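Local coordinates for protein methyltransferase (Pyrococcus horikoshii, PDB 1IXK) that probably methylates cytidine of RNA at carbon 5 with S-adenosyl-L-methionine as methyl donor, as a member of the RsmB/NOP family of class I methyltransferases, at residues A[25-30]-A[249-254]; A[49-54]-A[76-81]; A[99-104]-A[164-169]. All coordinates share one frame; numbering follows the deposited sequence.

Interaction 1. Residues A[25-30]-A[249-254]; sequences FQLWGE and LEPEEN
Leu-27 and Trp-28, on the last turn of helix 18-28, reach across to Leu-249 and Pro-251 in the loop between strand 240-246 and helix 255-264. The two pairs meet in different ways. Both methyls of Leu-27 meet the CG corner of the Pro-251 ring end-on: CD1 of Leu-27 lies 3.9 Å from CG of Pro-251, and the second methyl, CD2, is 4.0 Å from the same CG. The compact, rigid apolar ring of a proline offers a firm surface to the branched end of a leucine. Trp-28 and Leu-249 cross obliquely. The far corner of the indole, CH2, comes 3.8 Å from CB of Leu-249, while Leu-249 O sits at the ring edge near its plane, 3.7 Å from Trp-28 CH2. This suits a carbonyl oxygen, since the aromatic rim carries a slight positive charge. In Trp-28 the CG is anti to the carbonyl carbon (chi1 -58°), which sends the six-membered ring out toward the loop; Leu-27 CB lies 3.6 Å above one face of the indole, offset toward the rim. The indole nitrogen NE1 turns to Tyr-298 OH, and Leu-249 O is bonded by Arg-296, whose side chain also packs on Trp-28 and Pro-251. Beside this apolar patch, Arg-23 of the same helix forms salt bridges with Glu-250 and Glu-252. Gly-29, just after the helix, has positive phi, a conformation glycine adopts easily. The contact joins the N-terminal region to the methyltransferase core close to the predicted nucleophile, Cys-247, whose side chain is about 8 Å from that of Leu-249. No hydrogen bond spans the two segments, so their direct union rests on van der Waals contact and the weak polarity of an aromatic edge, while directional bonds come from neighbours such as Arg-23, Arg-296 and Tyr-298.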
loop_
_atom_site.group_PDB
_atom_site.type_symbol
_atom_site.label_atom_id
_atom_site.label_comp_id
_atom_site.label_asym_id
_atom_site.label_seq_id
_atom_site.Cartn_x
_atom_site.Cartn_y
_atom_site.Cartn_z
ATOM N N PHE A 25 17.337 -4.580 15.551
ATOM C CA PHE A 25 18.787 -4.443 15.469
ATOM C C PHE A 25 19.381 -5.604 14.659
ATOM O O PHE A 25 20.356 -5.427 13.936
ATOM C CB PHE A 25 19.410 -4.396 16.868
ATOM C CG PHE A 25 20.908 -4.251 16.857
ATOM C CD1 PHE A 25 21.732 -5.375 16.867
ATOM C CD2 PHE A 25 21.495 -2.992 16.799
ATOM C CE1 PHE A 25 23.124 -5.244 16.817
ATOM C CE2 PHE A 25 22.886 -2.852 16.748
ATOM C CZ PHE A 25 23.699 -3.980 16.757
ATOM N N GLN A 26 18.787 -6.788 14.773
ATOM C CA GLN A 26 19.270 -7.945 14.019
ATOM C C GLN A 26 18.988 -7.790 12.526
ATOM O O GLN A 26 19.709 -8.330 11.683
ATOM C CB GLN A 26 18.604 -9.223 14.521
ATOM C CG GLN A 26 18.878 -9.525 15.975
ATOM C CD GLN A 26 18.247 -10.822 16.421
ATOM O OE1 GLN A 26 17.056 -11.047 16.211
ATOM N NE2 GLN A 26 19.041 -11.683 17.045
ATOM N N LEU A 27 17.937 -7.045 12.202
ATOM C CA LEU A 27 17.560 -6.837 10.813
ATOM C C LEU A 27 18.286 -5.674 10.152
ATOM O O LEU A 27 18.687 -5.770 8.989
ATOM C CB LEU A 27 16.046 -6.616 10.713
ATOM C CG LEU A 27 15.177 -7.841 11.022
ATOM C CD1 LEU A 27 13.717 -7.437 11.143
ATOM C CD2 LEU A 27 15.364 -8.880 9.921
ATOM N N TRP A 28 18.476 -4.585 10.892
ATOM C CA TRP A 28 19.111 -3.401 10.322
ATOM C C TRP A 28 20.321 -2.840 11.069
ATOM O O TRP A 28 20.878 -1.823 10.658
ATOM C CB TRP A 28 18.054 -2.301 10.160
ATOM C CG TRP A 28 16.897 -2.723 9.292
ATOM C CD1 TRP A 28 16.917 -2.920 7.944
ATOM C CD2 TRP A 28 15.571 -3.059 9.726
ATOM N NE1 TRP A 28 15.688 -3.357 7.507
ATOM C CE2 TRP A 28 14.842 -3.446 8.582
ATOM C CE3 TRP A 28 14.926 -3.059 10.971
ATOM C CZ2 TRP A 28 13.502 -3.848 8.645
ATOM C CZ3 TRP A 28 13.596 -3.459 11.037
ATOM C CH2 TRP A 28 12.896 -3.842 9.878
ATOM N N GLY A 29 20.732 -3.492 12.152
ATOM C CA GLY A 29 21.878 -3.001 12.901
ATOM C C GLY A 29 21.638 -1.607 13.448
ATOM O O GLY A 29 20.524 -1.286 13.858
ATOM N N GLU A 30 22.673 -0.770 13.444
ATOM C CA GLU A 30 22.555 0.596 13.959
ATOM C C GLU A 30 21.478 1.433 13.267
ATOM O O GLU A 30 20.960 2.384 13.850
ATOM C CB GLU A 30 23.902 1.326 13.877
ATOM C CG GLU A 30 24.557 1.326 12.499
ATOM C CD GLU A 30 25.394 0.085 12.237
ATOM O OE1 GLU A 30 24.836 -1.036 12.229
ATOM O OE2 GLU A 30 26.620 0.232 12.036
ATOM N N LEU A 249 6.949 -3.682 9.077
ATOM C CA LEU A 249 8.385 -3.877 8.924
ATOM C C LEU A 249 8.748 -5.342 9.168
ATOM O O LEU A 249 9.858 -5.775 8.844
ATOM C CB LEU A 249 9.150 -3.022 9.935
ATOM C CG LEU A 249 9.076 -1.507 9.785
ATOM C CD1 LEU A 249 9.716 -0.850 11.005
ATOM C CD2 LEU A 249 9.779 -1.096 8.502
ATOM N N GLU A 250 7.807 -6.100 9.724
ATOM C CA GLU A 250 8.049 -7.504 10.068
ATOM C C GLU A 250 8.195 -8.458 8.889
ATOM O O GLU A 250 7.315 -8.546 8.029
ATOM C CB GLU A 250 6.931 -8.050 10.976
ATOM C CG GLU A 250 6.479 -7.145 12.119
ATOM C CD GLU A 250 7.626 -6.584 12.934
ATOM O OE1 GLU A 250 8.604 -7.315 13.196
ATOM O OE2 GLU A 250 7.543 -5.403 13.322
ATOM N N PRO A 251 9.309 -9.202 8.843
ATOM C CA PRO A 251 9.515 -10.150 7.745
ATOM C C PRO A 251 8.406 -11.206 7.713
ATOM O O PRO A 251 8.051 -11.700 6.648
ATOM C CB PRO A 251 10.877 -10.760 8.064
ATOM C CG PRO A 251 11.597 -9.639 8.755
ATOM C CD PRO A 251 10.521 -9.083 9.672
ATOM N N GLU A 252 7.859 -11.547 8.881
ATOM C CA GLU A 252 6.803 -12.556 8.951
ATOM C C GLU A 252 5.553 -12.185 8.156
ATOM O O GLU A 252 4.843 -13.064 7.666
ATOM C CB GLU A 252 6.408 -12.846 10.412
ATOM C CG GLU A 252 7.457 -13.619 11.220
ATOM C CD GLU A 252 8.499 -12.728 11.866
ATOM O OE1 GLU A 252 8.575 -11.525 11.509
ATOM O OE2 GLU A 252 9.250 -13.236 12.734
ATOM N N GLU A 253 5.277 -10.889 8.040
ATOM C CA GLU A 253 4.105 -10.426 7.304
ATOM C C GLU A 253 4.467 -10.038 5.876
ATOM O O GLU A 253 3.585 -9.753 5.061
ATOM C CB GLU A 253 3.489 -9.197 7.990
ATOM C CG GLU A 253 3.059 -9.400 9.428
ATOM C CD GLU A 253 2.621 -8.096 10.074
ATOM O OE1 GLU A 253 1.554 -7.567 9.702
ATOM O OE2 GLU A 253 3.361 -7.593 10.943
ATOM N N ASN A 254 5.764 -10.023 5.579
ATOM C CA ASN A 254 6.240 -9.626 4.257
ATOM C C ASN A 254 6.985 -10.724 3.491
ATOM O O ASN A 254 6.369 -11.556 2.812
ATOM C CB ASN A 254 7.147 -8.393 4.384
ATOM C CG ASN A 254 6.421 -7.183 4.961
ATOM O OD1 ASN A 254 5.213 -7.034 4.790
ATOM N ND2 ASN A 254 7.165 -6.303 5.622
#

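Interaction 2. Residues A[49-54]-A[76-81]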
loop_
_atom_site.group_PDB
_atom_site.type_symbol
_atom_site.label_atom_id
_atom_site.label_comp_id
_atom_site.label_asym_id
_atom_site.label_seq_id
_atom_site.Cartn_x
_atom_site.Cartn_y
_atom_site.Cartn_z
ATOM N N VAL A 49 -3.712 13.513 -8.166
ATOM C CA VAL A 49 -4.568 14.199 -9.130
ATOM C C VAL A 49 -5.554 13.181 -9.702
ATOM O O VAL A 49 -5.149 12.097 -10.127
ATOM C CB VAL A 49 -3.751 14.771 -10.302
ATOM C CG1 VAL A 49 -4.690 15.395 -11.325
ATOM C CG2 VAL A 49 -2.739 15.795 -9.789
ATOM N N ASN A 50 -6.838 13.525 -9.711
ATOM C CA ASN A 50 -7.843 12.629 -10.266
ATOM C C ASN A 50 -7.933 12.905 -11.761
ATOM O O ASN A 50 -8.638 13.817 -12.205
ATOM C CB ASN A 50 -9.201 12.850 -9.598
ATOM C CG ASN A 50 -10.296 12.009 -10.223
ATOM O OD1 ASN A 50 -10.021 11.038 -10.930
ATOM N ND2 ASN A 50 -11.544 12.371 -9.961
ATOM N N THR A 51 -7.203 12.110 -12.535
ATOM C CA THR A 51 -7.170 12.278 -13.978
ATOM C C THR A 51 -8.484 11.935 -14.668
ATOM O O THR A 51 -8.611 12.085 -15.883
ATOM C CB THR A 51 -6.020 11.471 -14.590
ATOM O OG1 THR A 51 -6.168 10.084 -14.260
ATOM C CG2 THR A 51 -4.692 11.982 -14.047
ATOM N N LEU A 52 -9.463 11.474 -13.897
ATOM C CA LEU A 52 -10.768 11.173 -14.467
ATOM C C LEU A 52 -11.464 12.509 -14.697
ATOM O O LEU A 52 -12.382 12.608 -15.510
ATOM C CB LEU A 52 -11.614 10.330 -13.512
ATOM C CG LEU A 52 -11.346 8.825 -13.417
ATOM C CD1 LEU A 52 -12.310 8.213 -12.424
ATOM C CD2 LEU A 52 -11.513 8.176 -14.788
ATOM N N LYS A 53 -11.010 13.537 -13.979
ATOM C CA LYS A 53 -11.601 14.866 -14.087
ATOM C C LYS A 53 -10.682 15.985 -14.560
ATOM O O LYS A 53 -11.162 17.030 -14.997
ATOM C CB LYS A 53 -12.214 15.270 -12.748
ATOM C CG LYS A 53 -13.436 14.469 -12.353
ATOM C CD LYS A 53 -14.140 15.113 -11.172
ATOM C CE LYS A 53 -15.507 14.500 -10.942
ATOM N NZ LYS A 53 -16.273 15.270 -9.934
ATOM N N ILE A 54 -9.369 15.785 -14.480
ATOM C CA ILE A 54 -8.435 16.825 -14.902
ATOM C C ILE A 54 -7.018 16.290 -15.085
ATOM O O ILE A 54 -6.602 15.364 -14.388
ATOM C CB ILE A 54 -8.413 17.978 -13.871
ATOM C CG1 ILE A 54 -7.527 19.118 -14.374
ATOM C CG2 ILE A 54 -7.916 17.462 -12.526
ATOM C CD1 ILE A 54 -7.508 20.323 -13.459
ATOM N N ALA A 76 4.630 7.572 -8.459
ATOM C CA ALA A 76 3.287 7.850 -8.966
ATOM C C ALA A 76 3.265 9.202 -9.670
ATOM O O ALA A 76 3.421 10.245 -9.032
ATOM C CB ALA A 76 2.291 7.840 -7.817
ATOM N N LYS A 77 3.066 9.185 -10.984
ATOM C CA LYS A 77 3.054 10.423 -11.759
ATOM C C LYS A 77 1.965 11.413 -11.341
ATOM O O LYS A 77 2.119 12.628 -11.518
ATOM C CB LYS A 77 2.911 10.111 -13.252
ATOM C CG LYS A 77 1.650 9.354 -13.611
ATOM C CD LYS A 77 1.475 9.241 -15.124
ATOM C CE LYS A 77 2.656 8.530 -15.769
ATOM N NZ LYS A 77 2.832 7.158 -15.223
ATOM N N GLU A 78 0.871 10.896 -10.790
ATOM C CA GLU A 78 -0.244 11.736 -10.352
ATOM C C GLU A 78 -0.122 12.193 -8.894
ATOM O O GLU A 78 -0.949 12.971 -8.417
ATOM C CB GLU A 78 -1.574 10.979 -10.499
ATOM C CG GLU A 78 -1.971 10.556 -11.919
ATOM C CD GLU A 78 -1.244 9.318 -12.418
ATOM O OE1 GLU A 78 -0.670 8.570 -11.597
ATOM O OE2 GLU A 78 -1.263 9.084 -13.645
ATOM N N GLY A 79 0.902 11.719 -8.188
ATOM C CA GLY A 79 1.056 12.068 -6.785
ATOM C C GLY A 79 2.064 13.153 -6.448
ATOM O O GLY A 79 3.135 13.229 -7.042
ATOM N N PHE A 80 1.714 13.985 -5.472
ATOM C CA PHE A 80 2.573 15.078 -5.032
ATOM C C PHE A 80 2.441 15.244 -3.524
ATOM O O PHE A 80 1.389 14.951 -2.957
ATOM C CB PHE A 80 2.138 16.384 -5.711
ATOM C CG PHE A 80 2.200 16.341 -7.207
ATOM C CD1 PHE A 80 3.343 16.755 -7.880
ATOM C CD2 PHE A 80 1.115 15.873 -7.946
ATOM C CE1 PHE A 80 3.404 16.708 -9.272
ATOM C CE2 PHE A 80 1.167 15.819 -9.335
ATOM C CZ PHE A 80 2.311 16.236 -10.000
ATOM N N CYS A 81 3.507 15.705 -2.878
ATOM C CA CYS A 81 3.469 15.943 -1.444
ATOM C C CYS A 81 3.739 17.431 -1.207
ATOM O O CYS A 81 4.677 18.013 -1.760
ATOM C CB CYS A 81 4.486 15.066 -0.704
ATOM S SG CYS A 81 4.092 13.275 -0.744
#
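Glu-78, Val-49 and Thr-51 carry most of this buried contact, where strand 46-49 ends beside the turn that leads into strand 79-82 in the four-stranded antiparallel sheet of the N-terminal region. The backbones are joined by Val-49 N donating to Glu-78 O at 2.8 Å, nearly straight at 165°, with the donor tilted 25° from the carbonyl plane. Glu-78 is the third residue of the type I turn from Ala-76 to Gly-79, and its side chain, bent at chi2 (78°), lays its aliphatic part against the other segment: CB is 3.8 Å from Val-49 O, and CG is 3.7 Å from Thr-51 CG2. The Thr-51 and Glu-78 side chains cross at about a right angle. A glutamate suits this place because its methylenes pack while its carboxylate continues to Tyr-135 OH, on helix 131-139. Val-49, beta-branched as befits a strand, turns CG2 obliquely to the Phe-80 ring, 3.9 Å from CE2. Just before Thr-51, Asn-50 OD1 accepts from Leu-52 N at 3.1 Å, an Asx turn where the chain leaves strand 46-49. Next to Phe-80, Cys-81 is tied by a disulfide to Cys-46, a covalent link between these neighbouring strands. A nearly straight backbone bond thus joins the segments where the strands pair, methyl and methylene groups pack around it, and OE1 of the buried glutamate is hydrogen-bonded to Tyr-135 OH.

Interaction 3. Residues A[99-104]-A[164-169]; sequences LIYIQE and SRLGVL
Leu-166 meets Tyr-101 where helix 153-166, one of the helices of the Rossmann-like class I methyltransferase fold, ends against edge strand 100-102 of the N-terminal antiparallel sheet. Along the helix end, Ser-164 comes first and serves through its backbone: its O accepts from Gly-167 N at 3.1 Å as the last turn closes. Arg-165 follows, its guanidinium held by Asn-162 through NH2 and its carbonyl bonded by Lys-53. Leu-166 is the residue that touches. Its CG stands anti to the carbonyl carbon (chi1 -62°), and the extended branch carries CD1 to the tyrosine ring and CD2 to a looser approach, 4.4 Å from Ile-100 O. A leucine fits here, apolar and long enough to span from helix end to strand. Gly-167 then leaves the helix with positive phi (75°) in a Schellman motif, a conformation that a residue without a side chain takes up readily. Val-168 packs on Ala-137 of helix 131-139, and Leu-169 N bonds to Asn-142, so the chain beyond the helix is held against helix 131-139 and the loop after it. The side chain of Tyr-101 also comes within about 3 Å of Gly-131, predicted to bind S-adenosyl-L-methionine; the contact therefore borders the probable cofactor site. The leucine and tyrosine side chains cross at about a right angle, with Leu-166 CD1 meeting the ring obliquely, 3.8 Å from Tyr-101 CD2.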
loop_
_atom_site.group_PDB
_atom_site.type_symbol
_atom_site.label_atom_id
_atom_site.label_comp_id
_atom_site.label_asym_id
_atom_site.label_seq_id
_atom_site.Cartn_x
_atom_site.Cartn_y
_atom_site.Cartn_z
ATOM N N LEU A 99 -11.146 16.905 -7.761
ATOM C CA LEU A 99 -10.036 17.012 -8.701
ATOM C C LEU A 99 -8.764 16.389 -8.132
ATOM O O LEU A 99 -7.839 16.056 -8.872
ATOM C CB LEU A 99 -9.786 18.474 -9.081
ATOM C CG LEU A 99 -10.972 19.174 -9.749
ATOM C CD1 LEU A 99 -10.496 20.486 -10.366
ATOM C CD2 LEU A 99 -11.573 18.272 -10.825
ATOM N N ILE A 100 -8.726 16.244 -6.810
ATOM C CA ILE A 100 -7.592 15.633 -6.128
ATOM C C ILE A 100 -8.103 14.781 -4.975
ATOM O O ILE A 100 -9.220 14.978 -4.489
ATOM C CB ILE A 100 -6.595 16.687 -5.574
ATOM C CG1 ILE A 100 -7.309 17.650 -4.622
ATOM C CG2 ILE A 100 -5.944 17.449 -6.727
ATOM C CD1 ILE A 100 -6.359 18.547 -3.854
ATOM N N TYR A 101 -7.290 13.819 -4.554
ATOM C CA TYR A 101 -7.649 12.934 -3.452
ATOM C C TYR A 101 -6.468 12.892 -2.499
ATOM O O TYR A 101 -5.326 12.732 -2.929
ATOM C CB TYR A 101 -7.963 11.530 -3.976
ATOM C CG TYR A 101 -8.438 10.576 -2.903
ATOM C CD1 TYR A 101 -7.532 9.828 -2.153
ATOM C CD2 TYR A 101 -9.796 10.441 -2.619
ATOM C CE1 TYR A 101 -7.969 8.969 -1.141
ATOM C CE2 TYR A 101 -10.242 9.588 -1.614
ATOM C CZ TYR A 101 -9.324 8.856 -0.881
ATOM O OH TYR A 101 -9.771 8.009 0.106
ATOM N N ILE A 102 -6.739 13.045 -1.206
ATOM C CA ILE A 102 -5.674 13.039 -0.205
ATOM C C ILE A 102 -5.398 11.638 0.341
ATOM O O ILE A 102 -6.299 10.961 0.821
ATOM C CB ILE A 102 -6.022 13.954 0.991
ATOM C CG1 ILE A 102 -6.345 15.368 0.502
ATOM C CG2 ILE A 102 -4.856 13.985 1.971
ATOM C CD1 ILE A 102 -5.174 16.082 -0.142
ATOM N N GLN A 103 -4.143 11.216 0.259
ATOM C CA GLN A 103 -3.727 9.912 0.755
ATOM C C GLN A 103 -2.212 9.904 0.897
ATOM O O GLN A 103 -1.514 10.723 0.296
ATOM C CB GLN A 103 -4.174 8.795 -0.200
ATOM C CG GLN A 103 -3.571 8.869 -1.592
ATOM C CD GLN A 103 -4.057 7.750 -2.503
ATOM O OE1 GLN A 103 -4.067 7.896 -3.719
ATOM N NE2 GLN A 103 -4.452 6.624 -1.914
ATOM N N GLU A 104 -1.704 8.973 1.693
ATOM C CA GLU A 104 -0.270 8.868 1.919
ATOM C C GLU A 104 0.461 8.488 0.640
ATOM O O GLU A 104 -0.079 7.778 -0.208
ATOM C CB GLU A 104 0.007 7.822 2.997
ATOM C CG GLU A 104 -0.578 8.166 4.352
ATOM C CD GLU A 104 -0.386 7.048 5.353
ATOM O OE1 GLU A 104 0.756 6.564 5.484
ATOM O OE2 GLU A 104 -1.375 6.655 6.009
ATOM N N SER A 164 -18.435 8.891 -5.923
ATOM C CA SER A 164 -19.335 9.754 -6.677
ATOM C C SER A 164 -18.688 11.120 -6.894
ATOM O O SER A 164 -18.731 11.668 -7.995
ATOM C CB SER A 164 -20.663 9.915 -5.935
ATOM O OG SER A 164 -21.505 10.826 -6.616
ATOM N N ARG A 165 -18.084 11.666 -5.845
ATOM C CA ARG A 165 -17.415 12.957 -5.942
ATOM C C ARG A 165 -16.257 12.887 -6.941
ATOM O O ARG A 165 -15.968 13.864 -7.639
ATOM C CB ARG A 165 -16.891 13.401 -4.568
ATOM C CG ARG A 165 -15.924 14.584 -4.641
ATOM C CD ARG A 165 -15.697 15.293 -3.302
ATOM N NE ARG A 165 -15.098 14.439 -2.279
ATOM C CZ ARG A 165 -15.787 13.641 -1.467
ATOM N NH1 ARG A 165 -17.110 13.583 -1.552
ATOM N NH2 ARG A 165 -15.153 12.895 -0.573
ATOM N N LEU A 166 -15.605 11.728 -7.015
ATOM C CA LEU A 166 -14.475 11.534 -7.922
ATOM C C LEU A 166 -14.887 11.176 -9.349
ATOM O O LEU A 166 -14.049 11.139 -10.245
ATOM C CB LEU A 166 -13.546 10.443 -7.377
ATOM C CG LEU A 166 -12.907 10.735 -6.013
ATOM C CD1 LEU A 166 -12.156 9.503 -5.509
ATOM C CD2 LEU A 166 -11.967 11.918 -6.136
ATOM N N GLY A 167 -16.171 10.904 -9.556
ATOM C CA GLY A 167 -16.642 10.555 -10.886
ATOM C C GLY A 167 -16.273 9.141 -11.308
ATOM O O GLY A 167 -16.164 8.848 -12.497
ATOM N N VAL A 168 -16.081 8.263 -10.327
ATOM C CA VAL A 168 -15.728 6.870 -10.593
ATOM C C VAL A 168 -16.990 6.086 -10.947
ATOM O O VAL A 168 -17.953 6.061 -10.175
ATOM C CB VAL A 168 -15.051 6.247 -9.362
ATOM C CG1 VAL A 168 -14.804 4.756 -9.596
ATOM C CG2 VAL A 168 -13.737 6.976 -9.084
ATOM N N LEU A 169 -16.975 5.425 -12.101
ATOM C CA LEU A 169 -18.148 4.692 -12.573
ATOM C C LEU A 169 -17.993 3.183 -12.723
ATOM O O LEU A 169 -18.972 2.491 -13.013
ATOM C CB LEU A 169 -18.574 5.255 -13.937
ATOM C CG LEU A 169 -18.804 6.768 -14.032
ATOM C CD1 LEU A 169 -18.988 7.179 -15.487
ATOM C CD2 LEU A 169 -20.020 7.139 -13.204
#

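How the interactions relate
Interactions 2 and 3 are neighbours, their centres 9 Å apart, and both reach the four-stranded antiparallel sheet of the N-terminal region. They touch directly: Lys-53 NZ lies 2.7 Å from Arg-165 O and Asn-50 ND2 2.8 Å from Leu-166 O, both probable hydrogen bonds that tie the loop after strand 46-49 to the end of helix 153-166. Interaction 1 lies across the chain's centre, its own centre 33 Å from that of interaction 2 and 35 Å from that of interaction 3. Interaction 2 closes before interaction 3 opens, both nested within the loop closed by interaction 1. The N-terminal region therefore meets the methyltransferase core at interaction 1 and, far from it, around interactions 2 and 3 together.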